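Local coordinates for early 35 kDa protein (Autographa californica nucleopolyhedrovirus, PDB 1P35) that inhibits caspases and so blocks the apoptotic response of the infected insect host cell, and also suppresses the host's antiviral RNA interference, at residues Asp17-Lys22 and Leu294-Ala299; Glu26-Asn31 and Asp64-Lys69; Leu216-Ser221 and Glu226-Tyr231. One frame throughout, in Å; residues are numbered along the deposited sequence.

Interaction 1: Asp17-Lys22 and Leu294-Ala299; sequences DCQVDK and LNTIKA
Gln-19 and Thr-296 bring the end of strand 10-21 against the chain's C-terminal tail without a direct hydrogen bond between the two segments. Along 17-22, Asp-17, within the strand, forms a salt bridge with Arg-25 and a hydrogen bond with Tyr-170. Gln-19 then does most of the work. Its chain leaves with CG anti to the backbone N (chi1 -161°) and bends at chi2, and the Gln-19 and Thr-296 side chains cross at about a right angle. Gln-19 OE1 lies 3.9 Å from both Thr-296 CB and Thr-296 CG2, a van der Waals approach to carbon. The polar link is indirect: one water donates to Gln-19 OE1 at 2.9 Å and to Ile-297 O at 3.1 Å. At the other end of the amide, Gln-19 NE2 donates to Asp-21 O at 2.7 Å in a nearly straight bond (170°), with the acceptor almost in the amide plane. Two bonds at opposite ends of the group, together with one from Arg-25 to OE1, thus fix its rotation. Val-20 and Asp-21 both face Thr-24, forming a classic beta bulge where the strand gives way to the turn. Beyond it Lys-22 runs out fully extended, and its CD comes no nearer than 4.4 Å to Ala-299 O, in a poorly ordered terminus. Among the neighbouring elements, Thr-296 touches Arg-25 of strand 24-33 and Val-177 of strand 176-179, the latter strand pairing with 292-295, while Leu-294 meets helix 206-215.

Interaction 2: Glu26-Asn31 and Asp64-Lys69; sequences ELVYIN and DRIKSK. With EDO (1,2-ethanediol), chain G; PO4 (phosphate ion), chain E.
A helix-on-sheet contact joins helix 62-74 to strand 24-33 through a small buried cluster of Val-28, Ile-30 and Ile-66. The two backbones stand well apart, with Val-28 CA and Ile-66 CA 9.7 Å from each other, so a single isoleucine bridges the gap. Ile-66 carries CG1 anti to its carbonyl carbon (chi1 -66°) and continues extended at chi2 (168°), which carries CD1 to the strand. This methyl meets Val-28 CG1 at 4.2 Å and Ile-30 CD1 at 4.3 Å, reaching two residues whose CB atoms both point toward the helix. Ile-14 and Arg-16 of the adjoining strand 10-21 also touch Ile-66.

Arg-65 and Lys-69 of the same helix meet a phosphate ion and an ethanediol, both probably from the crystallisation liquor. Arg-65 grips the phosphate at the edge of its guanidinium: NE donates to phosphate O3 at 2.7 Å and NH2 to phosphate O1 at 3.1 Å, the latter bond nearly straight (175°). Arg-65 NH1 is held by Asn-59, and Glu-78 of the second subunit packs on this arginine. One turn further on, Lys-69 NZ makes a weak hydrogen bond of doubtful geometry to ethanediol O1, a diol that Arg-16 also binds.

The chemistry differs between the side chains of this helix. Toward the strand it is purely dispersive, three branched side chains meeting by methyl groups with no hydrogen bond between the segments; beside it, the paired donors of Arg-65 suit an anion, whose negative charge would be expected to offset the positive charge gathered there.

Interaction 3: Leu216-Ser221 and Glu226-Tyr231; sequences LILPSS and EKVLYY
Glu-226 reaches across to Ser-220 and Ser-221, and its carboxylate gives the contact a compact polar end. Its CG stands between the backbone N and the carbonyl carbon (chi1 64°), with the chain extended at chi2, which brings the carboxylate within reach of both serines. Each oxygen has its own serine. Ser-220 OG donates to Glu-226 OE2 at 2.7 Å, arriving on the syn side but 32° out of the carboxylate plane. Ser-221 supplies two donors to Glu-226 OE1: its backbone N, 2.8 Å from that oxygen and directed at the syn lone pair with an N-H...O angle of 143°, and its OG, 2.7 Å from the same oxygen and lying nearly along the C-O bond direction. The serine hydroxyls also accept from the turn that follows, Ser-220 OG from Phe-222 N and Ser-221 OG, weakly, from Lys-223 N.

Looser packing marks the other end. Leu-218 and Val-228 point toward each other, but their nearest atoms, Leu-218 CD1 and Val-228 CG1, are 4.5 Å apart, and Val-228 is exposed in the assembly, though a crystal neighbour touches it. Leu-218 rests also on Val-284 and Asn-266, whereas at the polar end Leu-245 of strand 238-249 touches both Glu-226 and Ser-221. High mobility at Ser-221 tempers the precision of its bond lengths.

Three donors on one carboxylate tie the loop after helix 206-215 to the start of strand 227-234, closing the short intervening turn. Within the two segments the carboxylate is met by neutral hydrogen-bond donors, which would be expected to stabilise its ionised form.

In the fold
Interactions 1 and 2 are directly joined, because strands 10-21 and 24-33 are consecutive in the chain and antiparallel neighbours. Cys-18 O and Glu-26 N lie 2.7 Å apart, a probable hydrogen bond, and Asp-17 packs on Leu-27, although the two contact centres are 18 Å apart. Interaction 3 stands off: its nearest atoms are about 14 Å from those of interaction 1 and about 13 Å from those of interaction 2. In sequence, both interactions 2 and 3 fall between the two segments of interaction 1, which brings the C-terminal tail back to an early strand. The phosphate and ethanediol belong to the surroundings of interaction 2.

Interaction 1: Asp17-Lys22 and Leu294-Ala299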
loop_
_atom_site.group_PDB
_atom_site.type_symbol
_atom_site.label_atom_id
_atom_site.label_comp_id
_atom_site.label_asym_id
_atom_site.label_seq_id
_atom_site.Cartn_x
_atom_site.Cartn_y
_atom_site.Cartn_z
ATOM N N ASP A 17 -9.052 -15.560 -9.735
ATOM C CA ASP A 17 -10.179 -16.068 -10.498
ATOM C C ASP A 17 -11.157 -16.580 -9.445
ATOM O O ASP A 17 -10.833 -17.485 -8.696
ATOM C CB ASP A 17 -9.718 -17.174 -11.441
ATOM C CG ASP A 17 -10.832 -17.690 -12.334
ATOM O OD1 ASP A 17 -11.800 -18.243 -11.783
ATOM O OD2 ASP A 17 -10.730 -17.556 -13.579
ATOM N N CYS A 18 -12.348 -15.974 -9.409
ATOM C CA CYS A 18 -13.359 -16.299 -8.418
ATOM C C CYS A 18 -14.740 -16.576 -9.050
ATOM O O CYS A 18 -15.039 -16.087 -10.140
ATOM C CB CYS A 18 -13.485 -15.117 -7.421
ATOM S SG CYS A 18 -11.978 -14.569 -6.524
ATOM N N GLN A 19 -15.565 -17.362 -8.355
ATOM C CA GLN A 19 -16.921 -17.674 -8.810
ATOM C C GLN A 19 -17.672 -16.368 -8.538
ATOM O O GLN A 19 -17.475 -15.787 -7.485
ATOM C CB GLN A 19 -17.526 -18.811 -7.958
ATOM C CG GLN A 19 -18.749 -19.563 -8.570
ATOM C CD GLN A 19 -18.424 -20.442 -9.851
ATOM O OE1 GLN A 19 -17.497 -21.268 -9.862
ATOM N NE2 GLN A 19 -19.218 -20.266 -10.905
ATOM N N VAL A 20 -18.459 -15.882 -9.499
ATOM C CA VAL A 20 -19.254 -14.647 -9.324
ATOM C C VAL A 20 -20.665 -15.110 -8.933
ATOM O O VAL A 20 -21.279 -14.538 -8.040
ATOM C CB VAL A 20 -19.330 -13.842 -10.606
ATOM C CG1 VAL A 20 -20.441 -12.777 -10.484
ATOM C CG2 VAL A 20 -17.973 -13.163 -10.888
ATOM N N ASP A 21 -21.148 -16.137 -9.642
ATOM C CA ASP A 21 -22.426 -16.813 -9.380
ATOM C C ASP A 21 -22.368 -18.202 -9.981
ATOM O O ASP A 21 -21.361 -18.588 -10.587
ATOM C CB ASP A 21 -23.665 -16.079 -9.940
ATOM C CG ASP A 21 -23.645 -15.930 -11.455
ATOM O OD1 ASP A 21 -23.317 -16.896 -12.179
ATOM O OD2 ASP A 21 -23.990 -14.825 -11.915
ATOM N N LYS A 22 -23.468 -18.935 -9.853
ATOM C CA LYS A 22 -23.541 -20.289 -10.376
ATOM C C LYS A 22 -23.027 -20.470 -11.824
ATOM O O LYS A 22 -22.576 -21.561 -12.174
ATOM C CB LYS A 22 -24.985 -20.846 -10.229
ATOM C CG LYS A 22 -25.112 -22.332 -10.588
ATOM C CD LYS A 22 -26.480 -22.931 -10.246
ATOM C CE LYS A 22 -26.537 -24.439 -10.578
ATOM N NZ LYS A 22 -27.796 -25.130 -10.102
ATOM N N LEU A 294 -8.738 -27.020 -13.205
ATOM C CA LEU A 294 -9.477 -27.638 -12.075
ATOM C C LEU A 294 -10.982 -27.703 -12.282
ATOM O O LEU A 294 -11.517 -27.084 -13.202
ATOM C CB LEU A 294 -9.213 -26.835 -10.785
ATOM C CG LEU A 294 -7.710 -26.780 -10.503
ATOM C CD1 LEU A 294 -7.398 -25.621 -9.614
ATOM C CD2 LEU A 294 -7.208 -28.160 -9.964
ATOM N N ASN A 295 -11.653 -28.443 -11.402
ATOM C CA ASN A 295 -13.114 -28.536 -11.399
ATOM C C ASN A 295 -13.591 -27.540 -10.343
ATOM O O ASN A 295 -12.958 -27.386 -9.289
ATOM C CB ASN A 295 -13.596 -29.950 -11.009
ATOM C CG ASN A 295 -13.295 -30.991 -12.084
ATOM O OD1 ASN A 295 -13.646 -30.805 -13.244
ATOM N ND2 ASN A 295 -12.652 -32.084 -11.698
ATOM N N THR A 296 -14.676 -26.833 -10.656
ATOM C CA THR A 296 -15.259 -25.860 -9.742
ATOM C C THR A 296 -16.159 -26.646 -8.781
ATOM O O THR A 296 -16.403 -27.834 -8.985
ATOM C CB THR A 296 -16.117 -24.825 -10.523
ATOM O OG1 THR A 296 -17.107 -25.490 -11.310
ATOM C CG2 THR A 296 -15.265 -24.074 -11.488
ATOM N N ILE A 297 -16.628 -25.997 -7.727
ATOM C CA ILE A 297 -17.548 -26.644 -6.794
ATOM C C ILE A 297 -18.912 -26.698 -7.537
ATOM O O ILE A 297 -19.282 -25.730 -8.218
ATOM C CB ILE A 297 -17.669 -25.818 -5.498
ATOM C CG1 ILE A 297 -16.292 -25.678 -4.841
ATOM C CG2 ILE A 297 -18.637 -26.491 -4.537
ATOM C CD1 ILE A 297 -15.588 -26.997 -4.557
ATOM N N LYS A 298 -19.659 -27.806 -7.408
ATOM C CA LYS A 298 -20.940 -27.974 -8.139
ATOM C C LYS A 298 -22.267 -27.278 -7.705
ATOM O O LYS A 298 -22.963 -26.691 -8.553
ATOM C CB LYS A 298 -21.256 -29.476 -8.324
ATOM C CG LYS A 298 -20.258 -30.321 -9.141
ATOM C CD LYS A 298 -18.969 -30.624 -8.359
ATOM C CE LYS A 298 -18.054 -31.604 -9.106
ATOM N NZ LYS A 298 -17.549 -31.092 -10.423
ATOM N N ALA A 299 -22.641 -27.351 -6.423
ATOM C CA ALA A 299 -23.918 -26.764 -5.985
ATOM C C ALA A 299 -23.895 -25.241 -5.844
ATOM O O ALA A 299 -24.622 -24.529 -6.549
ATOM C CB ALA A 299 -24.395 -27.421 -4.662
HETATM O O HOH W 1 -18.439 -22.776 -7.605
#

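Interaction 2: Glu26-Asn31 and Asp64-Lys69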
loop_
_atom_site.group_PDB
_atom_site.type_symbol
_atom_site.label_atom_id
_atom_site.label_comp_id
_atom_site.label_asym_id
_atom_site.label_seq_id
_atom_site.Cartn_x
_atom_site.Cartn_y
_atom_site.Cartn_z
ATOM N N GLU A 26 -14.878 -14.676 -12.462
ATOM C CA GLU A 26 -14.109 -13.513 -12.889
ATOM C C GLU A 26 -12.591 -13.772 -12.827
ATOM O O GLU A 26 -12.074 -14.386 -11.885
ATOM C CB GLU A 26 -14.461 -12.280 -12.034
ATOM C CG GLU A 26 -13.636 -11.039 -12.384
ATOM C CD GLU A 26 -13.756 -9.948 -11.309
ATOM O OE1 GLU A 26 -13.386 -10.221 -10.163
ATOM O OE2 GLU A 26 -14.212 -8.820 -11.604
ATOM N N LEU A 27 -11.908 -13.342 -13.876
ATOM C CA LEU A 27 -10.494 -13.468 -13.976
ATOM C C LEU A 27 -9.884 -12.069 -13.924
ATOM O O LEU A 27 -10.274 -11.207 -14.703
ATOM C CB LEU A 27 -10.078 -14.131 -15.298
ATOM C CG LEU A 27 -8.549 -14.092 -15.439
ATOM C CD1 LEU A 27 -7.946 -15.046 -14.384
ATOM C CD2 LEU A 27 -8.090 -14.548 -16.828
ATOM N N VAL A 28 -8.938 -11.879 -12.996
ATOM C CA VAL A 28 -8.190 -10.659 -12.815
ATOM C C VAL A 28 -6.782 -11.142 -13.149
ATOM O O VAL A 28 -6.290 -12.195 -12.645
ATOM C CB VAL A 28 -8.289 -10.089 -11.377
ATOM C CG1 VAL A 28 -7.266 -8.951 -11.218
ATOM C CG2 VAL A 28 -9.643 -9.450 -11.162
ATOM N N TYR A 29 -6.140 -10.407 -14.046
ATOM C CA TYR A 29 -4.855 -10.843 -14.530
ATOM C C TYR A 29 -4.048 -9.552 -14.639
ATOM O O TYR A 29 -4.461 -8.618 -15.350
ATOM C CB TYR A 29 -5.033 -11.534 -15.919
ATOM C CG TYR A 29 -3.763 -12.236 -16.430
ATOM C CD1 TYR A 29 -2.712 -11.485 -16.904
ATOM C CD2 TYR A 29 -3.599 -13.640 -16.363
ATOM C CE1 TYR A 29 -1.522 -12.051 -17.301
ATOM C CE2 TYR A 29 -2.368 -14.257 -16.767
ATOM C CZ TYR A 29 -1.327 -13.412 -17.243
ATOM O OH TYR A 29 -0.085 -13.866 -17.672
ATOM N N ILE A 30 -2.914 -9.529 -13.930
ATOM C CA ILE A 30 -2.025 -8.374 -13.845
ATOM C C ILE A 30 -0.580 -8.825 -14.077
ATOM O O ILE A 30 -0.124 -9.889 -13.544
ATOM C CB ILE A 30 -2.044 -7.761 -12.388
ATOM C CG1 ILE A 30 -3.391 -7.185 -12.051
ATOM C CG2 ILE A 30 -1.010 -6.654 -12.218
ATOM C CD1 ILE A 30 -3.858 -7.713 -10.644
ATOM N N ASN A 31 0.149 -8.049 -14.880
ATOM C CA ASN A 31 1.576 -8.376 -15.054
ATOM C C ASN A 31 2.376 -7.114 -15.308
ATOM O O ASN A 31 1.812 -6.021 -15.360
ATOM C CB ASN A 31 1.830 -9.414 -16.177
ATOM C CG ASN A 31 1.514 -8.904 -17.585
ATOM O OD1 ASN A 31 1.255 -7.712 -17.816
ATOM N ND2 ASN A 31 1.509 -9.834 -18.541
ATOM N N ASP A 64 -2.253 -5.582 -4.924
ATOM C CA ASP A 64 -1.459 -5.825 -3.734
ATOM C C ASP A 64 -2.196 -6.691 -2.717
ATOM O O ASP A 64 -1.564 -7.363 -1.909
ATOM C CB ASP A 64 -1.016 -4.498 -3.072
ATOM C CG ASP A 64 0.097 -3.780 -3.848
ATOM O OD1 ASP A 64 0.848 -4.451 -4.585
ATOM O OD2 ASP A 64 0.250 -2.557 -3.691
ATOM N N ARG A 65 -3.524 -6.676 -2.739
ATOM C CA ARG A 65 -4.251 -7.504 -1.791
ATOM C C ARG A 65 -4.165 -8.966 -2.238
ATOM O O ARG A 65 -4.109 -9.850 -1.402
ATOM C CB ARG A 65 -5.741 -7.100 -1.634
ATOM C CG ARG A 65 -5.986 -5.775 -0.930
ATOM C CD ARG A 65 -7.400 -5.728 -0.287
ATOM N NE ARG A 65 -8.475 -5.857 -1.257
ATOM C CZ ARG A 65 -8.733 -4.961 -2.205
ATOM N NH1 ARG A 65 -7.991 -3.876 -2.300
ATOM N NH2 ARG A 65 -9.724 -5.149 -3.056
ATOM N N ILE A 66 -4.169 -9.220 -3.548
ATOM C CA ILE A 66 -4.064 -10.600 -4.029
ATOM C C ILE A 66 -2.677 -11.105 -3.572
ATOM O O ILE A 66 -2.545 -12.072 -2.859
ATOM C CB ILE A 66 -4.138 -10.654 -5.569
ATOM C CG1 ILE A 66 -5.545 -10.218 -6.032
ATOM C CG2 ILE A 66 -3.846 -12.092 -6.061
ATOM C CD1 ILE A 66 -5.607 -9.975 -7.497
ATOM N N LYS A 67 -1.657 -10.371 -3.958
ATOM C CA LYS A 67 -0.315 -10.724 -3.635
ATOM C C LYS A 67 -0.078 -10.883 -2.118
ATOM O O LYS A 67 0.642 -11.778 -1.681
ATOM C CB LYS A 67 0.632 -9.689 -4.262
ATOM C CG LYS A 67 2.073 -9.984 -4.050
ATOM C CD LYS A 67 3.017 -9.048 -4.822
ATOM C CE LYS A 67 4.446 -9.356 -4.385
ATOM N NZ LYS A 67 4.565 -10.867 -4.236
ATOM N N SER A 68 -0.691 -10.035 -1.313
ATOM C CA SER A 68 -0.523 -10.116 0.138
ATOM C C SER A 68 -1.179 -11.346 0.690
ATOM O O SER A 68 -0.695 -11.961 1.645
ATOM C CB SER A 68 -1.144 -8.871 0.826
ATOM O OG SER A 68 -1.462 -9.126 2.177
ATOM N N LYS A 69 -2.325 -11.698 0.117
ATOM C CA LYS A 69 -3.025 -12.846 0.627
ATOM C C LYS A 69 -2.284 -14.154 0.339
ATOM O O LYS A 69 -2.315 -15.074 1.165
ATOM C CB LYS A 69 -4.452 -12.920 0.072
ATOM C CG LYS A 69 -5.388 -11.920 0.736
ATOM C CD LYS A 69 -6.831 -12.295 0.467
ATOM C CE LYS A 69 -7.781 -11.409 1.267
ATOM N NZ LYS A 69 -9.192 -11.529 0.772
HETATM C C1 EDO G . -7.707 -10.630 -2.549
HETATM O O1 EDO G . -8.121 -10.049 -1.282
HETATM C C2 EDO G . -8.553 -11.810 -2.918
HETATM O O2 EDO G . -9.848 -11.354 -3.206
HETATM P P PO4 E . -11.365 -8.337 -1.367
HETATM O O1 PO4 E . -11.508 -7.624 -2.703
HETATM O O2 PO4 E . -11.452 -9.837 -1.572
HETATM O O3 PO4 E . -10.025 -8.027 -0.722
HETATM O O4 PO4 E . -12.477 -7.807 -0.467
#

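Interaction 3: Leu216-Ser221 and Glu226-Tyr231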
loop_
_atom_site.group_PDB
_atom_site.type_symbol
_atom_site.label_atom_id
_atom_site.label_comp_id
_atom_site.label_asym_id
_atom_site.label_seq_id
_atom_site.Cartn_x
_atom_site.Cartn_y
_atom_site.Cartn_z
ATOM N N LEU A 216 9.569 -28.122 -10.438
ATOM C CA LEU A 216 10.150 -26.794 -10.126
ATOM C C LEU A 216 11.579 -26.802 -9.662
ATOM O O LEU A 216 11.939 -27.637 -8.874
ATOM C CB LEU A 216 9.354 -26.069 -9.036
ATOM C CG LEU A 216 7.878 -25.886 -9.252
ATOM C CD1 LEU A 216 7.326 -25.209 -8.048
ATOM C CD2 LEU A 216 7.659 -25.100 -10.515
ATOM N N ILE A 217 12.357 -25.832 -10.143
ATOM C CA ILE A 217 13.739 -25.672 -9.750
ATOM C C ILE A 217 13.755 -24.360 -8.927
ATOM O O ILE A 217 13.393 -23.313 -9.465
ATOM C CB ILE A 217 14.631 -25.441 -10.973
ATOM C CG1 ILE A 217 14.600 -26.639 -11.925
ATOM C CG2 ILE A 217 16.052 -25.123 -10.468
ATOM C CD1 ILE A 217 15.325 -27.898 -11.376
ATOM N N LEU A 218 14.146 -24.385 -7.651
ATOM C CA LEU A 218 14.184 -23.145 -6.850
ATOM C C LEU A 218 15.455 -22.279 -6.951
ATOM O O LEU A 218 16.504 -22.741 -7.406
ATOM C CB LEU A 218 14.010 -23.450 -5.364
ATOM C CG LEU A 218 12.816 -24.233 -4.871
ATOM C CD1 LEU A 218 12.679 -24.117 -3.336
ATOM C CD2 LEU A 218 11.623 -23.697 -5.547
ATOM N N PRO A 219 15.374 -21.004 -6.497
ATOM C CA PRO A 219 16.504 -20.058 -6.491
ATOM C C PRO A 219 17.490 -20.571 -5.442
ATOM O O PRO A 219 17.049 -21.164 -4.442
ATOM C CB PRO A 219 15.860 -18.748 -5.977
ATOM C CG PRO A 219 14.447 -18.896 -6.400
ATOM C CD PRO A 219 14.180 -20.321 -5.971
ATOM N N SER A 220 18.790 -20.355 -5.645
ATOM C CA SER A 220 19.825 -20.774 -4.667
ATOM C C SER A 220 20.172 -19.642 -3.698
ATOM O O SER A 220 20.181 -18.473 -4.086
ATOM C CB SER A 220 21.121 -21.189 -5.365
ATOM O OG SER A 220 22.197 -21.270 -4.426
ATOM N N SER A 221 20.451 -19.980 -2.438
ATOM C CA SER A 221 20.801 -18.963 -1.436
ATOM C C SER A 221 22.310 -18.892 -1.396
ATOM O O SER A 221 22.884 -18.116 -0.640
ATOM C CB SER A 221 20.315 -19.335 -0.034
ATOM O OG SER A 221 21.125 -20.370 0.516
ATOM N N GLU A 226 23.102 -25.813 1.393
ATOM C CA GLU A 226 21.672 -25.754 1.090
ATOM C C GLU A 226 21.155 -27.016 0.387
ATOM O O GLU A 226 21.823 -27.631 -0.450
ATOM C CB GLU A 226 21.319 -24.532 0.237
ATOM C CG GLU A 226 21.975 -24.565 -1.123
ATOM C CD GLU A 226 21.572 -23.380 -1.944
ATOM O OE1 GLU A 226 21.417 -22.317 -1.331
ATOM O OE2 GLU A 226 21.422 -23.503 -3.179
ATOM N N LYS A 227 19.939 -27.382 0.743
ATOM C CA LYS A 227 19.276 -28.535 0.155
ATOM C C LYS A 227 17.821 -28.127 -0.177
ATOM O O LYS A 227 17.221 -27.314 0.494
ATOM C CB LYS A 227 19.297 -29.709 1.156
ATOM C CG LYS A 227 18.665 -29.387 2.517
ATOM C CD LYS A 227 18.774 -30.516 3.554
ATOM C CE LYS A 227 18.386 -30.021 4.964
ATOM N NZ LYS A 227 19.292 -28.892 5.441
ATOM N N VAL A 228 17.270 -28.680 -1.232
ATOM C CA VAL A 228 15.899 -28.390 -1.576
ATOM C C VAL A 228 15.046 -29.542 -1.068
ATOM O O VAL A 228 15.369 -30.713 -1.331
ATOM C CB VAL A 228 15.788 -28.259 -3.081
ATOM C CG1 VAL A 228 14.348 -28.272 -3.475
ATOM C CG2 VAL A 228 16.508 -26.917 -3.511
ATOM N N LEU A 229 14.010 -29.239 -0.288
ATOM C CA LEU A 229 13.120 -30.282 0.197
ATOM C C LEU A 229 11.743 -30.179 -0.447
ATOM O O LEU A 229 11.236 -29.062 -0.770
ATOM C CB LEU A 229 13.008 -30.253 1.729
ATOM C CG LEU A 229 14.142 -31.003 2.490
ATOM C CD1 LEU A 229 15.488 -30.511 2.037
ATOM C CD2 LEU A 229 14.016 -30.783 4.009
ATOM N N TYR A 230 11.155 -31.355 -0.651
ATOM C CA TYR A 230 9.837 -31.483 -1.267
ATOM C C TYR A 230 8.797 -31.888 -0.220
ATOM O O TYR A 230 8.976 -32.879 0.509
ATOM C CB TYR A 230 9.884 -32.539 -2.393
ATOM C CG TYR A 230 8.508 -32.863 -2.954
ATOM C CD1 TYR A 230 7.761 -31.906 -3.667
ATOM C CD2 TYR A 230 7.924 -34.098 -2.711
ATOM C CE1 TYR A 230 6.478 -32.189 -4.118
ATOM C CE2 TYR A 230 6.635 -34.394 -3.156
ATOM C CZ TYR A 230 5.924 -33.441 -3.864
ATOM O OH TYR A 230 4.727 -33.797 -4.406
ATOM N N TYR A 231 7.713 -31.122 -0.158
ATOM C CA TYR A 231 6.624 -31.365 0.782
ATOM C C TYR A 231 5.277 -31.731 0.188
ATOM O O TYR A 231 4.810 -31.117 -0.774
ATOM C CB TYR A 231 6.381 -30.145 1.668
ATOM C CG TYR A 231 7.481 -29.831 2.654
ATOM C CD1 TYR A 231 8.589 -29.092 2.256
ATOM C CD2 TYR A 231 7.461 -30.353 3.971
ATOM C CE1 TYR A 231 9.680 -28.860 3.108
ATOM C CE2 TYR A 231 8.565 -30.132 4.865
ATOM C CZ TYR A 231 9.674 -29.376 4.403
ATOM O OH TYR A 231 10.757 -29.123 5.187
#